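Local coordinates for protein lombricine kinase (Urechis caupo, PDB 3JPZ) that catalyses the reversible transfer of a phosphoryl group between ATP and lombricine, as a phosphagen kinase of the ATP:guanido phosphotransferase family, at residues 199-204 and 215-220; 122-127 and 139-144; 129-134 and 190-195; 57-62 and 268-273; 150-155 and 245-250. All coordinates share one frame; numbering follows the deposited sequence.

Contact 1 (199-204 and 215-220); sequences PDARGI and WINEED
Asn-217 ND2 is gripped by two carbonyl oxygens: Ala-201 O, 2.8 Å from ND2 and lying in the plane of the amide, and Arg-138 O of helix 135-149. Asn-217 follows strand 212-216 with a positive phi of 66°, a conformation asparagine adopts more readily than most residues. Its main chain is used as well, since Arg-202 NE donates to Asn-217 O at 2.8 Å, with the oxygen at the edge of the guanidinium and near its plane. The two side chains cross, and their flat groups stand 83° apart. Arg-202 NH1 bonds to Asp-200 O and Arg-196 O, while a water accepts from NH2 and donates to Glu-218 O. Next to this polar end the hairpin of strands 203-207 and 212-216 begins: Gly-203 and Ile-216 form an antiparallel hydrogen-bonded pair, with Ile-216 N 2.9 Å from Gly-203 O. In the next pair the side chains lie side by side, Ile-204 CG1 4.0 Å from Trp-215 CD1, and the indole NE1 is held by Phe-179 O. Side-chain bonds thus take over where strand pairing stops, and the carbonyl oxygens round Arg-202 would help a buried guanidinium keep its charge, even with the like-charged Arg-138 close by.

Contact 2 (122-127 and 139-144); sequences RGIRGL and REVERV
Leu-127 CD1 rests 3.6 Å from Val-141 CG2, the two side chains sliding past each other in opposite directions. Leu-127 CD1 also lies 3.9 Å from Glu-140 CG, in the aliphatic part of the glutamate, and here the chains cross at about a right angle. Ile-124 works on the other methyl of Val-141, its CG1 lying 4.1 Å from Val-141 CG1, and its CG2 branch reaches Val-144 CG1 at 4.2 Å. Branched residues suit this surface, since the two methyls of Val-141 serve different partners, CG2 Leu-127 and CG1 Ile-124. Residues 140, 141 and 144 form one face of helix 135-149, and the loop leaving strand 113-122 folds over it in a type II beta turn from Ile-124 to Leu-127. That turn brings both apolar residues to the helix. Its third residue, Gly-126, has phi 96°, where a beta carbon would crowd the preceding carbonyl oxygen. Further out, Glu-140 is bent at chi2 (64°), and its carboxylate is engaged one turn along: Arg-143 NE donates to Glu-140 OE1 at 3.1 Å, on the syn side. Met-251 of helix 233-252 packs on Ile-124 and Val-144, while Phe-3 of the second subunit packs on Leu-127 and Glu-140.

Contact 3 (129-134 and 190-195); sequences YPPSCT and VNSASV. With NO3 (nitrate ion), chain C.
Ser-194 turns OG anti to its carbonyl carbon (chi1 -75°), against the ring of Pro-131, while Ser-192 holds OG in the crowded position between its backbone N and carbonyl carbon (chi1 64°). These rotations bring the two hydroxyls together, and Ser-194 OG donates to Ser-192 OG at 2.7 Å. Ser-192 OG is bonded in turn to Leu-188 O, so the serine pair is tied back to helix 187-191. That helix ends here in a Schellman motif, with Ala-193 in the positive-phi position, Ala-193 N bonded to Val-190 O and Ser-194 N to Met-189 O. Against this helix end packs a tight bend of the loop before helix 135-149. Its two prolines suit the bend because their restricted phi favours the helix-like turn closed by Ser-132 N on Tyr-129 O. Pro-131 CG lies 3.1 Å from Ser-194 OG; the proline nitrogen, equally near, has no hydrogen to give. The CA-H of Ser-194 meets Pro-130 O nearly in line (175° at the hydrogen), CA to O 3.5 Å. Pro-131 O and Ser-192 O, two acceptors 3.3 Å apart, are reconciled by Lys-46 NZ, which bonds to both; Arg-196 bonds to Pro-130 O through NH2 and to Ala-193 O through NE. On the helix's last turn a nitrate ion, probably from the crystallisation liquor, accepts from Asn-191 ND2 through O1 at 2.9 Å.

Contact 4 (57-62 and 268-273); sequences NCIGLI and CACPSN
Ile-59 pushes its CD1 methyl onto the turn at 270-272, where Ser-272 CB lies 3.8 Å away. With CD1 anti to CA (chi2 179°) the side chain is extended, which lets it span the wide gap between the backbones at this end. Val-79 and Lys-83 of helix 73-83 pack on the same isoleucine. The chain then swings inward at Gly-60, whose phi of 90° would jam a beta carbon against the preceding carbonyl, and the backbones draw together toward Ile-62. Between these ends the puckered ring of Pro-271 is the bump, lying against Leu-61: its CD comes 3.2 Å from Leu-61 O, and its CG 4.2 Å from Leu-61 CD2. A proline suits the start of the short 3-10 turn, where it needs no amide hydrogen. At the far end the small Ala-269 leaves room for a larger partner, and its CB sits against the arm of Ile-62, 3.7 Å from CG1 and 3.9 Å from CD1. Ile-62 CA also makes a CA-H...O contact with Ala-269 O. Apolar packing of this kind joins the N-terminal domain to the C-terminal catalytic domain. Cys-270 to Asn-273 begins the signature sequence of phosphagen kinases, whose cysteine is reactive in relatives, and Ser-272 lies about 7 Å from the ADP-binding Arg-119, side chain to side chain, beside the nucleotide site typical of this family.

Contact 5 (150-155 and 245-250); sequences AGLSGD and NAIAEQ
Leu-152 meets one face of helix 233-252 with both of its methyls, each on a different residue. Leu-152 CD2 lies 3.9 Å from Ala-246 CB, and Leu-152 CD1 lies 4.1 Å from Ile-247 CG1. The leucine and isoleucine side chains cross obliquely, a leucine methyl meeting the CG1 methylene of the isoleucine. The small alanine suits its position because it lets the forked leucine come down close to the helix backbone. Leucine CG stands anti to the carbonyl carbon (chi1 -57°), and although the first bond of the side chain does not aim at the helix, its end comes nearer. One turn further along, Gln-250 starts toward the loop with its CB and folds at chi2 (-55°), which puts CD 4.2 Å from Gly-151 CA. Its NE2 is 3.6 Å from Gly-151 O, a loose approach. Glycine suits this spot, since a beta carbon would lie in the way of Gln-250 OE1. The contact is small and near the surface, with 181 Å² buried in all. Within the catalytic domain it lays the loop between helix 135-149 and strand 158-162 against helix 233-252. Asp-155, at the far end of that loop, makes salt bridges to Arg-239 and Arg-242 of the same helix, and Ile-247 continues inward to Leu-149 of helix 135-149 and to Phe-212 and Ile-214 of strand 212-216.

Starting from the N terminus, contact 4 opens first, at 57-62, and closes last, at 268-273, so its long loop holds all the others and ties the N-terminal domain to the catalytic one. Contact 2 closes a short loop between strand 113-122 and helix 135-149. Contact 3 opens within that loop and closes beyond it, at the end of helix 187-191, so the two cross. Contact 5 opens at 150-155, crosses contact 3 and closes on helix 233-252, enclosing contact 1, the hairpin. Contact 1 touches contacts 2, 3 and 4, joined to contact 2 by the Asp-200 to Arg-139 salt bridge; contacts 3 and 4 meet through Pro-131 and Ile-62.

Contact 1 (199-204 and 215-220)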
# COMPACT_ATOMS: atom_id res chain seq x y z
N PRO A 199 7.74 11.13 3.52
CA PRO A 199 9.11 10.96 3.03
C PRO A 199 10.17 11.08 4.13
O PRO A 199 11.25 11.62 3.90
CB PRO A 199 9.28 12.16 2.10
CG PRO A 199 8.26 13.20 2.60
CD PRO A 199 7.46 12.56 3.71
N ASP A 200 9.84 10.61 5.32
CA ASP A 200 10.78 10.62 6.43
C ASP A 200 12.06 9.87 6.07
O ASP A 200 12.02 8.70 5.66
CB ASP A 200 10.14 9.98 7.65
CG ASP A 200 10.97 10.14 8.89
OD1 ASP A 200 12.18 9.83 8.84
OD2 ASP A 200 10.41 10.59 9.90
N ALA A 201 13.20 10.55 6.22
CA ALA A 201 14.51 9.97 5.94
C ALA A 201 14.71 9.66 4.45
O ALA A 201 15.52 8.81 4.09
CB ALA A 201 14.72 8.71 6.77
N ARG A 202 13.97 10.34 3.59
CA ARG A 202 14.23 10.30 2.15
C ARG A 202 14.93 11.58 1.77
O ARG A 202 14.65 12.63 2.35
CB ARG A 202 12.94 10.20 1.35
CG ARG A 202 12.44 8.79 1.18
CD ARG A 202 12.12 8.17 2.52
NE ARG A 202 11.55 6.85 2.35
CZ ARG A 202 10.60 6.32 3.11
NH1 ARG A 202 10.09 7.01 4.12
NH2 ARG A 202 10.14 5.11 2.85
N GLY A 203 15.84 11.51 0.81
CA GLY A 203 16.52 12.71 0.38
C GLY A 203 17.28 12.59 -0.92
O GLY A 203 17.48 11.50 -1.45
N ILE A 204 17.68 13.74 -1.42
CA ILE A 204 18.46 13.83 -2.63
C ILE A 204 19.73 14.59 -2.33
O ILE A 204 19.69 15.72 -1.85
CB ILE A 204 17.69 14.60 -3.71
CG1 ILE A 204 16.36 13.89 -4.01
CG2 ILE A 204 18.54 14.73 -4.96
CD1 ILE A 204 15.38 14.74 -4.80
N TRP A 215 20.32 9.30 -4.20
CA TRP A 215 18.98 9.21 -3.60
C TRP A 215 19.05 8.31 -2.39
O TRP A 215 19.55 7.19 -2.47
CB TRP A 215 17.96 8.61 -4.55
CG TRP A 215 17.56 9.45 -5.69
CD1 TRP A 215 17.86 10.75 -5.90
CD2 TRP A 215 16.74 9.04 -6.78
NE1 TRP A 215 17.29 11.18 -7.07
CE2 TRP A 215 16.59 10.15 -7.63
CE3 TRP A 215 16.10 7.84 -7.11
CZ2 TRP A 215 15.83 10.09 -8.81
CZ3 TRP A 215 15.36 7.78 -8.29
CH2 TRP A 215 15.23 8.90 -9.11
N ILE A 216 18.52 8.78 -1.28
CA ILE A 216 18.48 7.98 -0.07
C ILE A 216 17.05 7.51 0.20
O ILE A 216 16.11 8.30 0.21
CB ILE A 216 19.03 8.76 1.13
CG1 ILE A 216 20.48 9.15 0.88
CG2 ILE A 216 18.91 7.93 2.41
CD1 ILE A 216 21.12 9.90 2.01
N ASN A 217 16.91 6.20 0.38
CA ASN A 217 15.69 5.61 0.89
C ASN A 217 14.50 5.78 -0.04
O ASN A 217 13.36 5.84 0.40
CB ASN A 217 15.41 6.14 2.31
CG ASN A 217 16.32 5.49 3.36
OD1 ASN A 217 16.68 4.32 3.24
ND2 ASN A 217 16.71 6.25 4.37
N GLU A 218 14.78 5.83 -1.34
CA GLU A 218 13.73 5.62 -2.33
C GLU A 218 13.50 4.11 -2.43
O GLU A 218 12.81 3.53 -1.60
CB GLU A 218 14.12 6.22 -3.69
CG GLU A 218 12.96 6.27 -4.67
CD GLU A 218 13.29 5.65 -6.01
OE1 GLU A 218 14.35 5.00 -6.13
OE2 GLU A 218 12.46 5.80 -6.93
N GLU A 219 14.11 3.48 -3.43
CA GLU A 219 13.96 2.04 -3.63
C GLU A 219 15.05 1.27 -2.89
O GLU A 219 14.81 0.22 -2.30
CB GLU A 219 14.01 1.71 -5.13
CG GLU A 219 13.95 0.23 -5.45
CD GLU A 219 13.72 -0.03 -6.93
OE1 GLU A 219 13.90 -1.19 -7.36
OE2 GLU A 219 13.36 0.92 -7.66
N ASP A 220 16.26 1.81 -2.94
CA ASP A 220 17.41 1.25 -2.24
C ASP A 220 17.78 2.21 -1.13
O ASP A 220 17.28 3.33 -1.08
CB ASP A 220 18.58 1.07 -3.21
CG ASP A 220 18.25 0.15 -4.37
OD1 ASP A 220 17.95 -1.04 -4.13
OD2 ASP A 220 18.30 0.60 -5.54
O HOH W 1 11.47 3.39 0.66

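Contact 2 (122-127 and 139-144)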
# COMPACT_ATOMS: atom_id res chain seq x y z
N ARG A 122 23.09 0.64 -3.38
CA ARG A 122 23.84 0.04 -2.29
C ARG A 122 22.92 -0.08 -1.09
O ARG A 122 22.10 0.80 -0.84
CB ARG A 122 25.05 0.90 -1.95
CG ARG A 122 26.13 0.88 -3.04
CD ARG A 122 26.77 -0.49 -3.15
NE ARG A 122 27.85 -0.52 -4.14
CZ ARG A 122 27.67 -0.77 -5.43
NH1 ARG A 122 26.46 -1.03 -5.90
NH2 ARG A 122 28.71 -0.78 -6.26
N GLY A 123 23.04 -1.20 -0.39
CA GLY A 123 22.44 -1.35 0.93
C GLY A 123 23.50 -1.11 1.99
O GLY A 123 24.69 -1.28 1.73
N ILE A 124 23.07 -0.68 3.17
CA ILE A 124 23.98 -0.48 4.29
C ILE A 124 23.86 -1.67 5.23
O ILE A 124 22.80 -1.92 5.80
CB ILE A 124 23.65 0.83 5.03
CG1 ILE A 124 23.54 1.99 4.04
CG2 ILE A 124 24.70 1.13 6.10
CD1 ILE A 124 24.80 2.25 3.22
N ARG A 125 24.94 -2.44 5.38
CA ARG A 125 24.89 -3.67 6.15
C ARG A 125 24.47 -3.39 7.59
O ARG A 125 24.83 -2.36 8.17
CB ARG A 125 26.25 -4.39 6.12
CG ARG A 125 26.31 -5.63 6.99
CD ARG A 125 27.45 -6.54 6.58
NE ARG A 125 27.19 -7.21 5.31
CZ ARG A 125 28.12 -7.79 4.56
NH1 ARG A 125 29.39 -7.77 4.93
NH2 ARG A 125 27.78 -8.37 3.43
N GLY A 126 23.69 -4.31 8.15
CA GLY A 126 23.15 -4.16 9.49
C GLY A 126 21.74 -3.59 9.52
O GLY A 126 21.11 -3.58 10.58
N LEU A 127 21.24 -3.14 8.37
CA LEU A 127 19.97 -2.42 8.34
C LEU A 127 19.00 -2.96 7.30
O LEU A 127 19.37 -3.23 6.16
CB LEU A 127 20.23 -0.95 8.07
CG LEU A 127 21.15 -0.26 9.08
CD1 LEU A 127 21.57 1.09 8.57
CD2 LEU A 127 20.46 -0.14 10.42
N ARG A 139 16.20 6.12 9.31
CA ARG A 139 16.87 7.35 9.67
C ARG A 139 18.35 7.10 9.85
O ARG A 139 19.16 7.98 9.59
CB ARG A 139 16.29 7.92 10.97
CG ARG A 139 14.96 8.63 10.79
CD ARG A 139 14.17 8.59 12.08
NE ARG A 139 12.83 9.17 11.93
CZ ARG A 139 11.97 9.28 12.93
NH1 ARG A 139 12.29 8.86 14.15
NH2 ARG A 139 10.77 9.82 12.70
N GLU A 140 18.70 5.89 10.30
CA GLU A 140 20.10 5.49 10.46
C GLU A 140 20.77 5.30 9.11
O GLU A 140 21.93 5.65 8.94
CB GLU A 140 20.20 4.22 11.30
CG GLU A 140 21.62 3.67 11.45
CD GLU A 140 22.55 4.60 12.21
OE1 GLU A 140 22.07 5.64 12.69
OE2 GLU A 140 23.75 4.29 12.31
N VAL A 141 20.06 4.73 8.14
CA VAL A 141 20.56 4.71 6.77
C VAL A 141 20.82 6.14 6.30
O VAL A 141 21.93 6.47 5.87
CB VAL A 141 19.59 4.04 5.78
CG1 VAL A 141 20.13 4.17 4.38
CG2 VAL A 141 19.38 2.58 6.12
N GLU A 142 19.80 6.99 6.38
CA GLU A 142 19.94 8.37 5.95
C GLU A 142 21.10 9.06 6.66
O GLU A 142 21.83 9.84 6.05
CB GLU A 142 18.66 9.16 6.20
CG GLU A 142 18.76 10.64 5.79
CD GLU A 142 17.58 11.46 6.26
OE1 GLU A 142 17.11 11.24 7.39
OE2 GLU A 142 17.12 12.33 5.49
N ARG A 143 21.28 8.79 7.95
CA ARG A 143 22.31 9.47 8.71
C ARG A 143 23.67 9.01 8.24
O ARG A 143 24.55 9.82 7.97
CB ARG A 143 22.18 9.20 10.20
CG ARG A 143 23.25 9.92 11.01
CD ARG A 143 23.09 9.70 12.50
NE ARG A 143 23.54 8.38 12.91
CZ ARG A 143 24.81 7.98 12.93
NH1 ARG A 143 25.78 8.81 12.54
NH2 ARG A 143 25.12 6.76 13.33
N VAL A 144 23.83 7.70 8.13
CA VAL A 144 25.09 7.11 7.73
C VAL A 144 25.53 7.64 6.37
O VAL A 144 26.64 8.13 6.21
CB VAL A 144 24.98 5.57 7.70
CG1 VAL A 144 26.19 4.95 7.04
CG2 VAL A 144 24.81 5.03 9.12

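Contact 3 (129-134 and 190-195)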
# COMPACT_ATOMS: atom_id res chain seq x y z
N TYR A 129 16.26 -3.44 4.49
CA TYR A 129 15.75 -2.78 3.30
C TYR A 129 14.41 -2.10 3.57
O TYR A 129 13.72 -2.41 4.53
CB TYR A 129 15.57 -3.80 2.19
CG TYR A 129 16.86 -4.45 1.74
CD1 TYR A 129 17.94 -3.69 1.31
CD2 TYR A 129 16.97 -5.83 1.69
CE1 TYR A 129 19.10 -4.29 0.87
CE2 TYR A 129 18.13 -6.43 1.26
CZ TYR A 129 19.19 -5.66 0.85
OH TYR A 129 20.34 -6.27 0.41
N PRO A 130 14.02 -1.18 2.67
CA PRO A 130 12.75 -0.44 2.73
C PRO A 130 11.50 -1.27 3.02
O PRO A 130 10.59 -0.77 3.67
CB PRO A 130 12.66 0.18 1.34
CG PRO A 130 14.08 0.42 0.97
CD PRO A 130 14.85 -0.74 1.54
N PRO A 131 11.43 -2.52 2.54
CA PRO A 131 10.20 -3.26 2.83
C PRO A 131 10.00 -3.53 4.32
O PRO A 131 8.84 -3.57 4.76
CB PRO A 131 10.39 -4.59 2.07
CG PRO A 131 11.39 -4.27 1.00
CD PRO A 131 12.33 -3.28 1.65
N SER A 132 11.08 -3.67 5.09
CA SER A 132 11.00 -4.14 6.47
C SER A 132 11.66 -3.21 7.49
O SER A 132 11.61 -3.49 8.68
CB SER A 132 11.65 -5.52 6.58
OG SER A 132 10.99 -6.46 5.76
N CYS A 133 12.26 -2.13 7.04
CA CYS A 133 12.99 -1.24 7.94
C CYS A 133 12.04 -0.39 8.78
O CYS A 133 11.02 0.08 8.29
CB CYS A 133 13.92 -0.32 7.16
SG CYS A 133 13.03 0.85 6.10
N THR A 134 12.40 -0.18 10.04
CA THR A 134 11.64 0.70 10.89
C THR A 134 11.98 2.13 10.50
O THR A 134 12.94 2.36 9.77
CB THR A 134 12.01 0.50 12.37
OG1 THR A 134 13.43 0.63 12.51
CG2 THR A 134 11.58 -0.88 12.85
N VAL A 190 4.91 -0.47 -3.39
CA VAL A 190 3.73 -0.27 -2.56
C VAL A 190 3.43 -1.54 -1.77
O VAL A 190 3.41 -1.55 -0.54
CB VAL A 190 2.51 0.11 -3.42
CG1 VAL A 190 1.23 0.01 -2.60
CG2 VAL A 190 2.68 1.52 -3.97
N ASN A 191 3.21 -2.63 -2.49
CA ASN A 191 2.81 -3.88 -1.88
C ASN A 191 3.87 -4.46 -0.93
O ASN A 191 3.56 -5.27 -0.06
CB ASN A 191 2.45 -4.89 -2.97
CG ASN A 191 1.24 -4.44 -3.80
OD1 ASN A 191 0.34 -3.78 -3.31
ND2 ASN A 191 1.22 -4.83 -5.06
N SER A 192 5.13 -4.04 -1.08
CA SER A 192 6.19 -4.49 -0.17
C SER A 192 6.30 -3.60 1.07
O SER A 192 7.22 -3.75 1.87
CB SER A 192 7.54 -4.55 -0.89
OG SER A 192 7.95 -3.26 -1.32
N ALA A 193 5.35 -2.68 1.21
CA ALA A 193 5.39 -1.67 2.26
C ALA A 193 6.73 -0.95 2.23
O ALA A 193 7.25 -0.57 3.27
CB ALA A 193 5.17 -2.31 3.62
N SER A 194 7.28 -0.75 1.04
CA SER A 194 8.55 -0.06 0.92
C SER A 194 8.39 1.45 0.85
O SER A 194 9.37 2.18 0.80
CB SER A 194 9.32 -0.56 -0.30
OG SER A 194 9.86 -1.84 -0.05
N VAL A 195 7.15 1.93 0.89
CA VAL A 195 6.88 3.38 0.87
C VAL A 195 6.32 3.91 2.21
O VAL A 195 5.70 4.97 2.26
CB VAL A 195 5.95 3.78 -0.31
CG1 VAL A 195 6.60 3.44 -1.64
CG2 VAL A 195 4.60 3.10 -0.21
N NO3 C . -1.57 -5.07 -7.04
O1 NO3 C . -1.59 -4.62 -5.72
O2 NO3 C . -0.38 -5.55 -7.55
O3 NO3 C . -2.73 -5.03 -7.83

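Contact 4 (57-62 and 268-273)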
# COMPACT_ATOMS: atom_id res chain seq x y z
N ASN A 57 2.73 -10.25 -14.82
CA ASN A 57 4.12 -10.65 -15.01
C ASN A 57 5.08 -9.84 -14.17
O ASN A 57 5.44 -8.71 -14.49
CB ASN A 57 4.48 -10.57 -16.49
CG ASN A 57 3.52 -11.35 -17.34
OD1 ASN A 57 3.04 -12.40 -16.94
ND2 ASN A 57 3.21 -10.82 -18.52
N CYS A 58 5.49 -10.44 -13.05
CA CYS A 58 6.44 -9.80 -12.15
C CYS A 58 7.30 -10.87 -11.51
O CYS A 58 7.06 -12.06 -11.71
CB CYS A 58 5.70 -9.01 -11.07
SG CYS A 58 4.64 -10.03 -10.03
N ILE A 59 8.31 -10.45 -10.75
CA ILE A 59 9.08 -11.40 -9.97
C ILE A 59 8.28 -11.72 -8.73
O ILE A 59 7.95 -12.86 -8.48
CB ILE A 59 10.44 -10.83 -9.55
CG1 ILE A 59 11.25 -10.40 -10.77
CG2 ILE A 59 11.20 -11.87 -8.76
CD1 ILE A 59 12.61 -9.81 -10.42
N GLY A 60 7.98 -10.69 -7.95
CA GLY A 60 7.14 -10.83 -6.78
C GLY A 60 7.89 -11.15 -5.50
O GLY A 60 7.29 -11.34 -4.45
N LEU A 61 9.21 -11.24 -5.61
CA LEU A 61 10.05 -11.58 -4.46
C LEU A 61 10.88 -10.37 -4.05
O LEU A 61 11.48 -9.71 -4.89
CB LEU A 61 10.97 -12.75 -4.80
CG LEU A 61 11.89 -13.20 -3.67
CD1 LEU A 61 11.06 -13.75 -2.52
CD2 LEU A 61 12.88 -14.25 -4.16
N ILE A 62 10.94 -10.10 -2.76
CA ILE A 62 11.72 -8.97 -2.28
C ILE A 62 12.30 -9.26 -0.89
O ILE A 62 11.64 -9.84 -0.04
CB ILE A 62 10.89 -7.69 -2.26
CG1 ILE A 62 11.77 -6.49 -1.92
CG2 ILE A 62 9.73 -7.83 -1.28
CD1 ILE A 62 11.19 -5.15 -2.32
N CYS A 268 20.69 -6.13 -2.86
CA CYS A 268 19.61 -5.16 -2.88
C CYS A 268 18.33 -5.92 -2.58
O CYS A 268 18.33 -7.14 -2.55
CB CYS A 268 19.55 -4.52 -4.26
SG CYS A 268 19.46 -5.75 -5.56
N ALA A 269 17.23 -5.21 -2.36
CA ALA A 269 16.00 -5.87 -1.95
C ALA A 269 15.41 -6.65 -3.11
O ALA A 269 14.91 -7.75 -2.94
CB ALA A 269 15.00 -4.86 -1.42
N CYS A 270 15.48 -6.09 -4.31
CA CYS A 270 14.93 -6.77 -5.47
C CYS A 270 16.02 -7.56 -6.17
O CYS A 270 17.06 -7.01 -6.54
CB CYS A 270 14.32 -5.79 -6.45
SG CYS A 270 13.63 -6.59 -7.94
N PRO A 271 15.78 -8.87 -6.35
CA PRO A 271 16.74 -9.80 -6.96
C PRO A 271 17.14 -9.38 -8.37
O PRO A 271 18.19 -9.79 -8.85
CB PRO A 271 15.97 -11.13 -6.99
CG PRO A 271 14.92 -10.99 -5.94
CD PRO A 271 14.53 -9.54 -5.97
N SER A 272 16.30 -8.57 -9.02
CA SER A 272 16.58 -8.13 -10.37
C SER A 272 17.85 -7.30 -10.41
O SER A 272 18.52 -7.22 -11.43
CB SER A 272 15.42 -7.29 -10.89
OG SER A 272 15.36 -6.04 -10.22
N ASN A 273 18.18 -6.68 -9.28
CA ASN A 273 19.26 -5.70 -9.23
C ASN A 273 20.53 -6.22 -8.58
O ASN A 273 21.37 -5.44 -8.17
CB ASN A 273 18.79 -4.46 -8.45
CG ASN A 273 17.76 -3.65 -9.21
OD1 ASN A 273 17.68 -3.70 -10.44
ND2 ASN A 273 16.97 -2.88 -8.47

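Contact 5 (150-155 and 245-250)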
# COMPACT_ATOMS: atom_id res chain seq x y z
N ALA A 150 29.09 14.06 3.69
CA ALA A 150 29.58 15.36 4.13
C ALA A 150 31.10 15.39 4.18
O ALA A 150 31.69 16.46 4.30
CB ALA A 150 28.99 15.70 5.49
N GLY A 151 31.72 14.22 4.08
CA GLY A 151 33.16 14.10 4.11
C GLY A 151 33.78 14.02 2.73
O GLY A 151 35.00 13.87 2.60
N LEU A 152 32.95 14.09 1.70
CA LEU A 152 33.46 14.19 0.34
C LEU A 152 33.90 15.62 0.09
O LEU A 152 33.36 16.56 0.68
CB LEU A 152 32.38 13.80 -0.68
CG LEU A 152 31.76 12.42 -0.53
CD1 LEU A 152 30.92 12.08 -1.75
CD2 LEU A 152 32.83 11.37 -0.31
N SER A 153 34.89 15.79 -0.78
CA SER A 153 35.32 17.12 -1.18
C SER A 153 35.58 17.14 -2.67
O SER A 153 35.16 16.23 -3.39
CB SER A 153 36.59 17.53 -0.42
OG SER A 153 37.71 16.79 -0.86
N GLY A 154 36.28 18.17 -3.14
CA GLY A 154 36.60 18.28 -4.55
C GLY A 154 35.35 18.37 -5.41
O GLY A 154 34.42 19.12 -5.10
N ASP A 155 35.33 17.62 -6.50
CA ASP A 155 34.19 17.64 -7.41
C ASP A 155 33.04 16.79 -6.86
O ASP A 155 31.99 16.68 -7.50
CB ASP A 155 34.58 17.15 -8.80
CG ASP A 155 34.81 15.66 -8.84
OD1 ASP A 155 35.39 15.13 -7.87
OD2 ASP A 155 34.39 15.03 -9.83
N ASN A 245 33.59 4.26 -3.85
CA ASN A 245 34.67 3.88 -2.94
C ASN A 245 34.88 4.93 -1.85
O ASN A 245 35.20 4.60 -0.71
CB ASN A 245 35.97 3.67 -3.72
CG ASN A 245 35.97 2.38 -4.54
OD1 ASN A 245 35.20 1.46 -4.28
ND2 ASN A 245 36.86 2.30 -5.52
N ALA A 246 34.71 6.19 -2.22
CA ALA A 246 34.96 7.30 -1.31
C ALA A 246 33.88 7.35 -0.24
O ALA A 246 34.15 7.59 0.94
CB ALA A 246 35.01 8.60 -2.09
N ILE A 247 32.64 7.12 -0.65
CA ILE A 247 31.51 7.10 0.25
C ILE A 247 31.69 5.98 1.25
O ILE A 247 31.40 6.13 2.44
CB ILE A 247 30.20 6.88 -0.53
CG1 ILE A 247 29.86 8.12 -1.35
CG2 ILE A 247 29.06 6.52 0.41
CD1 ILE A 247 28.76 7.89 -2.37
N ALA A 248 32.16 4.84 0.75
CA ALA A 248 32.40 3.68 1.58
C ALA A 248 33.48 3.98 2.61
O ALA A 248 33.36 3.60 3.77
CB ALA A 248 32.81 2.49 0.73
N GLU A 249 34.53 4.68 2.18
CA GLU A 249 35.68 4.91 3.06
C GLU A 249 35.23 5.76 4.23
O GLU A 249 35.62 5.52 5.37
CB GLU A 249 36.81 5.61 2.31
CG GLU A 249 38.20 5.17 2.75
CD GLU A 249 39.29 6.08 2.22
OE1 GLU A 249 39.05 6.81 1.24
OE2 GLU A 249 40.40 6.06 2.80
N GLN A 250 34.41 6.77 3.95
CA GLN A 250 33.81 7.57 5.00
C GLN A 250 32.96 6.69 5.91
O GLN A 250 32.97 6.84 7.13
CB GLN A 250 32.96 8.69 4.40
CG GLN A 250 33.77 9.71 3.63
CD GLN A 250 34.89 10.31 4.47
OE1 GLN A 250 34.76 10.47 5.68
NE2 GLN A 250 36.00 10.64 3.82